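Local coordinates for protein 1,3-alpha-isomaltosidase (Kribbella flavida DSM 17836, PDB 5X3I) that hydrolyses the alpha-1,3-glucosidic linkages of a cyclic tetrasaccharide derived from starch, releasing isomaltose inside the cell, at residues D409-V420 / M440-W451. The protein carries 1 engineered substitution. Sequence-based numbering, arbitrary orientation.
Sequences DAAAMVRDGHAV and MPDLSVQRTRDW
His418 lies flat against the indole of Trp451 in an offset stack, the imidazole 3.9 Å by centroid from the five-membered ring and tilted 14° from it. Trp451 CG stands anti to the backbone N (chi1 -172°), which carries the indole toward the end of helix 404-415. There Met413 CG approaches the six-membered ring obliquely, 3.4 Å from Trp451 CZ3, while the bend at chi3 brings its CE against CA and CB of Pro441. The imidazole is held at its edge as well: His418 ND1 and Thr448 OG1 share a nearly straight hydrogen bond of 2.9 Å, in the ring plane. His418 CE1 sits over one guanidinium face of Arg447, offset toward the rim. In that guanidinium plane Asp416 O takes NH1 (2.9 Å) and, by a more bent bond, NH2 (3.3 Å), both in its carbonyl plane. Further along both segments, a single backbone bridge pairs Ala419 with Pro441, through Val420 N to Met440 O (2.9 Å) and Asp442 N to His418 O (2.8 Å). Stacking and the ND1 bond fix both the tilt and the rotation of the imidazole, and Arg447 is bonded to a carbonyl just past the C-terminal end of helix 404-415, where the helix dipole would probably favour a cation.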
ATOM      1  N   ASP A 409      27.645  -2.801   6.160  1.00 19.62           N
ATOM      2  CA  ASP A 409      26.855  -2.128   5.129  1.00 17.04           C
ATOM      3  C   ASP A 409      26.201  -0.846   5.670  1.00 15.19           C
ATOM      4  O   ASP A 409      26.143   0.157   4.975  1.00 16.33           O
ATOM      5  CB  ASP A 409      25.791  -3.072   4.556  1.00 15.83           C
ATOM      6  CG  ASP A 409      26.397  -4.209   3.704  1.00 18.19           C
ATOM      7  OD1 ASP A 409      27.625  -4.240   3.534  1.00 17.56           O
ATOM      8  OD2 ASP A 409      25.638  -5.059   3.198  1.00 19.41           O
ATOM      9  N   ALA A 410      25.708  -0.893   6.902  1.00 16.72           N
ATOM     10  CA  ALA A 410      25.102   0.282   7.513  1.00 16.46           C
ATOM     11  C   ALA A 410      26.141   1.393   7.627  1.00 19.63           C
ATOM     12  O   ALA A 410      25.857   2.546   7.339  1.00 18.68           O
ATOM     13  CB  ALA A 410      24.523  -0.050   8.871  1.00 17.11           C
ATOM     14  N   ALA A 411      27.350   1.025   8.030  1.00 20.96           N
ATOM     15  CA  ALA A 411      28.429   1.989   8.161  1.00 18.29           C
ATOM     16  C   ALA A 411      28.785   2.569   6.799  1.00 20.09           C
ATOM     17  O   ALA A 411      29.008   3.764   6.682  1.00 21.37           O
ATOM     18  CB  ALA A 411      29.648   1.355   8.806  1.00 19.29           C
ATOM     19  N   ALA A 412      28.838   1.719   5.775  1.00 16.65           N
ATOM     20  CA  ALA A 412      29.085   2.193   4.424  1.00 17.65           C
ATOM     21  C   ALA A 412      27.984   3.148   3.968  1.00 17.96           C
ATOM     22  O   ALA A 412      28.259   4.101   3.269  1.00 16.76           O
ATOM     23  CB  ALA A 412      29.196   1.037   3.461  1.00 15.47           C
ATOM     24  N   MET A 413      26.747   2.870   4.355  1.00 15.39           N
ATOM     25  CA  MET A 413      25.628   3.715   3.961  1.00 16.27           C
ATOM     26  C   MET A 413      25.813   5.140   4.466  1.00 19.33           C
ATOM     27  O   MET A 413      25.587   6.092   3.733  1.00 18.52           O
ATOM     28  CB  MET A 413      24.307   3.157   4.483  1.00 16.13           C
ATOM     29  CG  MET A 413      23.769   1.972   3.722  1.00 14.84           C
ATOM     30  SD  MET A 413      22.249   1.343   4.426  1.00 17.60           S
ATOM     31  CE  MET A 413      21.058   2.535   3.853  1.00 15.21           C
ATOM     32  N   VAL A 414      26.226   5.270   5.723  1.00 19.12           N
ATOM     33  CA  VAL A 414      26.461   6.582   6.319  1.00 19.65           C
ATOM     34  C   VAL A 414      27.693   7.229   5.698  1.00 17.99           C
ATOM     35  O   VAL A 414      27.654   8.386   5.317  1.00 23.90           O
ATOM     36  CB  VAL A 414      26.645   6.500   7.851  1.00 18.44           C
ATOM     37  CG1 VAL A 414      27.043   7.869   8.426  1.00 17.93           C
ATOM     38  CG2 VAL A 414      25.379   5.973   8.518  1.00 22.32           C
ATOM     39  N   ARG A 415      28.778   6.467   5.587  1.00 19.87           N
ATOM     40  CA  ARG A 415      30.040   6.990   5.072  1.00 17.06           C
ATOM     41  C   ARG A 415      29.913   7.502   3.635  1.00 21.22           C
ATOM     42  O   ARG A 415      30.426   8.559   3.306  1.00 18.18           O
ATOM     43  CB  ARG A 415      31.135   5.914   5.142  1.00 18.12           C
ATOM     44  CG  ARG A 415      32.526   6.391   4.705  1.00 20.13           C
ATOM     45  CD  ARG A 415      33.509   5.245   4.458  1.00 25.63           C
ATOM     46  NE  ARG A 415      33.214   4.100   5.297  1.00 34.57           N
ATOM     47  CZ  ARG A 415      32.841   2.912   4.834  1.00 25.68           C
ATOM     48  NH1 ARG A 415      32.570   1.943   5.679  1.00 27.62           N
ATOM     49  NH2 ARG A 415      32.749   2.693   3.532  1.00 29.96           N
ATOM     50  N   ASP A 416      29.265   6.725   2.774  1.00 19.45           N
ATOM     51  CA  ASP A 416      29.195   7.056   1.354  1.00 16.47           C
ATOM     52  C   ASP A 416      27.916   7.768   0.929  1.00 18.24           C
ATOM     53  O   ASP A 416      27.665   7.938  -0.258  1.00 21.17           O
ATOM     54  CB  ASP A 416      29.414   5.801   0.524  1.00 18.37           C
ATOM     55  CG  ASP A 416      30.825   5.264   0.675  1.00 20.08           C
ATOM     56  OD1 ASP A 416      31.677   6.007   1.184  1.00 24.79           O
ATOM     57  OD2 ASP A 416      31.082   4.114   0.294  1.00 21.95           O
ATOM     58  N   GLY A 417      27.072   8.114   1.890  1.00 18.01           N
ATOM     59  CA  GLY A 417      25.890   8.894   1.586  1.00 19.06           C
ATOM     60  C   GLY A 417      24.752   8.137   0.919  1.00 17.25           C
ATOM     61  O   GLY A 417      24.094   8.677   0.047  1.00 16.41           O
ATOM     62  N   HIS A 418      24.532   6.890   1.323  1.00 16.59           N
ATOM     63  CA  HIS A 418      23.459   6.074   0.761  1.00 14.48           C
ATOM     64  C   HIS A 418      22.188   6.085   1.615  1.00 13.83           C
ATOM     65  O   HIS A 418      21.215   5.425   1.276  1.00 15.77           O
ATOM     66  CB  HIS A 418      23.925   4.628   0.574  1.00 14.29           C
ATOM     67  CG  HIS A 418      24.997   4.462  -0.454  1.00 14.18           C
ATOM     68  ND1 HIS A 418      24.884   4.951  -1.736  1.00 15.95           N
ATOM     69  CD2 HIS A 418      26.201   3.847  -0.391  1.00 14.46           C
ATOM     70  CE1 HIS A 418      25.975   4.653  -2.415  1.00 13.89           C
ATOM     71  NE2 HIS A 418      26.789   3.986  -1.623  1.00 15.86           N
ATOM     72  N   ALA A 419      22.219   6.794   2.738  1.00 14.99           N
ATOM     73  CA  ALA A 419      21.086   6.795   3.660  1.00 14.60           C
ATOM     74  C   ALA A 419      20.254   8.074   3.565  1.00 16.00           C
ATOM     75  O   ALA A 419      20.797   9.163   3.411  1.00 18.82           O
ATOM     76  CB  ALA A 419      21.565   6.603   5.091  1.00 14.61           C
ATOM     77  N   VAL A 420      18.940   7.921   3.670  1.00 14.07           N
ATOM     78  CA  VAL A 420      18.041   9.055   3.806  1.00 15.91           C
ATOM     79  C   VAL A 420      18.435   9.821   5.069  1.00 15.67           C
ATOM     80  O   VAL A 420      18.735   9.210   6.090  1.00 18.17           O
ATOM     81  CB  VAL A 420      16.566   8.614   3.881  1.00 15.50           C
ATOM     82  CG1 VAL A 420      15.650   9.811   4.160  1.00 16.34           C
ATOM     83  CG2 VAL A 420      16.148   7.904   2.597  1.00 13.37           C
ATOM     84  N   MET A 440      17.158   3.873   6.035  1.00 16.02           N
ATOM     85  CA  MET A 440      16.502   3.716   4.741  1.00 14.28           C
ATOM     86  C   MET A 440      17.483   4.046   3.629  1.00 13.54           C
ATOM     87  O   MET A 440      18.040   5.133   3.621  1.00 17.33           O
ATOM     88  CB  MET A 440      15.269   4.623   4.620  1.00 16.10           C
ATOM     89  CG  MET A 440      14.090   4.285   5.533  1.00 15.68           C
ATOM     90  SD  MET A 440      12.727   5.476   5.358  1.00 16.18           S
ATOM     91  CE  MET A 440      11.987   4.939   3.822  1.00 13.02           C
ATOM     92  N   PRO A 441      17.693   3.119   2.678  1.00 12.36           N
ATOM     93  CA  PRO A 441      18.561   3.504   1.560  1.00 14.18           C
ATOM     94  C   PRO A 441      17.900   4.622   0.768  1.00 13.87           C
ATOM     95  O   PRO A 441      16.687   4.611   0.605  1.00 11.79           O
ATOM     96  CB  PRO A 441      18.673   2.218   0.731  1.00 11.90           C
ATOM     97  CG  PRO A 441      17.412   1.492   1.005  1.00 11.30           C
ATOM     98  CD  PRO A 441      17.038   1.824   2.451  1.00 12.33           C
ATOM     99  N   ASP A 442      18.667   5.560   0.246  1.00 14.83           N
ATOM    100  CA  ASP A 442      17.996   6.648  -0.417  1.00 16.04           C
ATOM    101  C   ASP A 442      17.869   6.267  -1.877  1.00 13.08           C
ATOM    102  O   ASP A 442      18.749   6.526  -2.683  1.00 14.82           O
ATOM    103  CB  ASP A 442      18.831   7.924  -0.233  1.00 15.32           C
ATOM    104  CG  ASP A 442      18.178   9.168  -0.792  1.00 14.79           C
ATOM    105  OD1 ASP A 442      17.201   9.086  -1.548  1.00 14.73           O
ATOM    106  OD2 ASP A 442      18.689  10.254  -0.473  1.00 18.39           O
ATOM    107  N   LEU A 443      16.668   5.849  -2.237  1.00 14.76           N
ATOM    108  CA  LEU A 443      16.430   5.222  -3.529  1.00 15.00           C
ATOM    109  C   LEU A 443      15.953   6.292  -4.491  1.00 13.95           C
ATOM    110  O   LEU A 443      15.601   6.004  -5.625  1.00 14.44           O
ATOM    111  CB  LEU A 443      15.429   4.064  -3.411  1.00 12.31           C
ATOM    112  CG  LEU A 443      15.930   2.871  -2.577  1.00 12.19           C
ATOM    113  CD1 LEU A 443      14.835   1.859  -2.349  1.00 12.57           C
ATOM    114  CD2 LEU A 443      17.164   2.204  -3.212  1.00 10.52           C
ATOM    115  N   SER A 444      15.939   7.534  -4.012  1.00 13.07           N
ATOM    116  CA  SER A 444      15.560   8.659  -4.855  1.00 15.24           C
ATOM    117  C   SER A 444      16.585   8.959  -5.945  1.00 16.01           C
ATOM    118  O   SER A 444      16.278   9.676  -6.883  1.00 19.74           O
ATOM    119  CB  SER A 444      15.339   9.923  -4.014  1.00 14.96           C
ATOM    120  OG  SER A 444      16.559  10.576  -3.721  1.00 16.23           O
ATOM    121  N   VAL A 445      17.804   8.444  -5.814  1.00 15.84           N
ATOM    122  CA  VAL A 445      18.818   8.701  -6.835  1.00 13.40           C
ATOM    123  C   VAL A 445      19.489   7.423  -7.351  1.00 16.67           C
ATOM    124  O   VAL A 445      19.614   6.427  -6.638  1.00 14.60           O
ATOM    125  CB  VAL A 445      19.912   9.665  -6.334  1.00 14.12           C
ATOM    126  CG1 VAL A 445      19.315  11.041  -6.029  1.00 16.00           C
ATOM    127  CG2 VAL A 445      20.606   9.097  -5.127  1.00 16.05           C
ATOM    128  N   GLN A 446      19.940   7.487  -8.597  1.00 14.23           N
ATOM    129  CA  GLN A 446      20.404   6.315  -9.312  1.00 16.30           C
ATOM    130  C   GLN A 446      21.587   5.606  -8.640  1.00 19.22           C
ATOM    131  O   GLN A 446      21.592   4.378  -8.570  1.00 17.92           O
ATOM    132  CB  GLN A 446      20.774   6.691 -10.748  1.00 17.24           C
ATOM    133  CG  GLN A 446      21.030   5.484 -11.637  1.00 14.12           C
ATOM    134  CD  GLN A 446      19.826   4.574 -11.755  1.00 16.27           C
ATOM    135  OE1 GLN A 446      18.760   4.987 -12.194  1.00 18.93           O
ATOM    136  NE2 GLN A 446      19.997   3.321 -11.363  1.00 18.56           N
ATOM    137  N   ARG A 447      22.570   6.365  -8.139  1.00 17.51           N
ATOM    138  CA  ARG A 447      23.774   5.752  -7.581  1.00 14.97           C
ATOM    139  C   ARG A 447      23.442   4.856  -6.389  1.00 16.93           C
ATOM    140  O   ARG A 447      24.054   3.813  -6.206  1.00 15.57           O
ATOM    141  CB  ARG A 447      24.824   6.805  -7.182  1.00 17.60           C
ATOM    142  CG  ARG A 447      24.450   7.737  -6.023  1.00 19.39           C
ATOM    143  CD  ARG A 447      25.572   8.725  -5.708  1.00 19.56           C
ATOM    144  NE  ARG A 447      26.686   8.108  -4.992  1.00 20.06           N
ATOM    145  CZ  ARG A 447      26.795   8.061  -3.669  1.00 16.23           C
ATOM    146  NH1 ARG A 447      27.836   7.479  -3.110  1.00 21.06           N
ATOM    147  NH2 ARG A 447      25.867   8.605  -2.901  1.00 20.76           N
ATOM    148  N   THR A 448      22.477   5.262  -5.576  1.00 17.25           N
ATOM    149  CA  THR A 448      22.110   4.455  -4.426  1.00 14.88           C
ATOM    150  C   THR A 448      21.162   3.312  -4.807  1.00 14.39           C
ATOM    151  O   THR A 448      21.254   2.236  -4.236  1.00 17.08           O
ATOM    152  CB  THR A 448      21.515   5.325  -3.328  1.00 14.95           C
ATOM    153  OG1 THR A 448      22.514   6.250  -2.897  1.00 18.78           O
ATOM    154  CG2 THR A 448      21.087   4.492  -2.138  1.00 13.41           C
ATOM    155  N   ARG A 449      20.264   3.536  -5.761  1.00 14.08           N
ATOM    156  CA  ARG A 449      19.482   2.433  -6.300  1.00 15.07           C
ATOM    157  C   ARG A 449      20.449   1.344  -6.807  1.00 15.01           C
ATOM    158  O   ARG A 449      20.271   0.181  -6.482  1.00 17.25           O
ATOM    159  CB  ARG A 449      18.525   2.888  -7.411  1.00 13.97           C
ATOM    160  CG  ARG A 449      17.343   3.757  -6.908  1.00 12.65           C
ATOM    161  CD  ARG A 449      16.217   3.880  -7.915  1.00 13.70           C
ATOM    162  NE  ARG A 449      16.604   4.576  -9.138  1.00 16.72           N
ATOM    163  CZ  ARG A 449      16.508   5.891  -9.329  1.00 15.47           C
ATOM    164  NH1 ARG A 449      16.043   6.683  -8.357  1.00 12.94           N
ATOM    165  NH2 ARG A 449      16.889   6.417 -10.488  1.00 16.27           N
ATOM    166  N   ASP A 450      21.488   1.752  -7.534  1.00 13.63           N
ATOM    167  CA  ASP A 450      22.545   0.839  -7.991  1.00 16.65           C
ATOM    168  C   ASP A 450      23.211   0.096  -6.834  1.00 15.50           C
ATOM    169  O   ASP A 450      23.288  -1.125  -6.847  1.00 14.43           O
ATOM    170  CB  ASP A 450      23.636   1.582  -8.770  1.00 13.53           C
ATOM    171  CG  ASP A 450      23.172   2.072 -10.126  1.00 19.34           C
ATOM    172  OD1 ASP A 450      22.046   1.773 -10.547  1.00 18.61           O
ATOM    173  OD2 ASP A 450      23.961   2.764 -10.778  1.00 21.03           O
ATOM    174  N   TRP A 451      23.708   0.856  -5.861  1.00 14.10           N
ATOM    175  CA  TRP A 451      24.432   0.296  -4.722  1.00 13.89           C
ATOM    176  C   TRP A 451      23.590  -0.692  -3.922  1.00 13.15           C
ATOM    177  O   TRP A 451      24.042  -1.783  -3.603  1.00 12.27           O
ATOM    178  CB  TRP A 451      24.923   1.418  -3.801  1.00 14.00           C
ATOM    179  CG  TRP A 451      25.830   0.946  -2.707  1.00 13.79           C
ATOM    180  CD1 TRP A 451      27.167   0.697  -2.803  1.00 14.55           C
ATOM    181  CD2 TRP A 451      25.470   0.676  -1.352  1.00 11.93           C
ATOM    182  NE1 TRP A 451      27.660   0.287  -1.597  1.00 13.36           N
ATOM    183  CE2 TRP A 451      26.639   0.262  -0.687  1.00 14.67           C
ATOM    184  CE3 TRP A 451      24.276   0.739  -0.636  1.00 12.45           C
ATOM    185  CZ2 TRP A 451      26.648  -0.080   0.656  1.00 15.18           C
ATOM    186  CZ3 TRP A 451      24.287   0.399   0.703  1.00 14.26           C
ATOM    187  CH2 TRP A 451      25.464  -0.001   1.335  1.00 14.84           C
TER
HETATM  188  O   HOH W   1      22.114   8.897  -1.884  1.00 20.85           O
HETATM  189  O   HOH W   2      20.653  10.726   1.106  1.00 20.23           O
HETATM  190  O   HOH W   3      18.367   6.371   6.716  1.00 15.66           O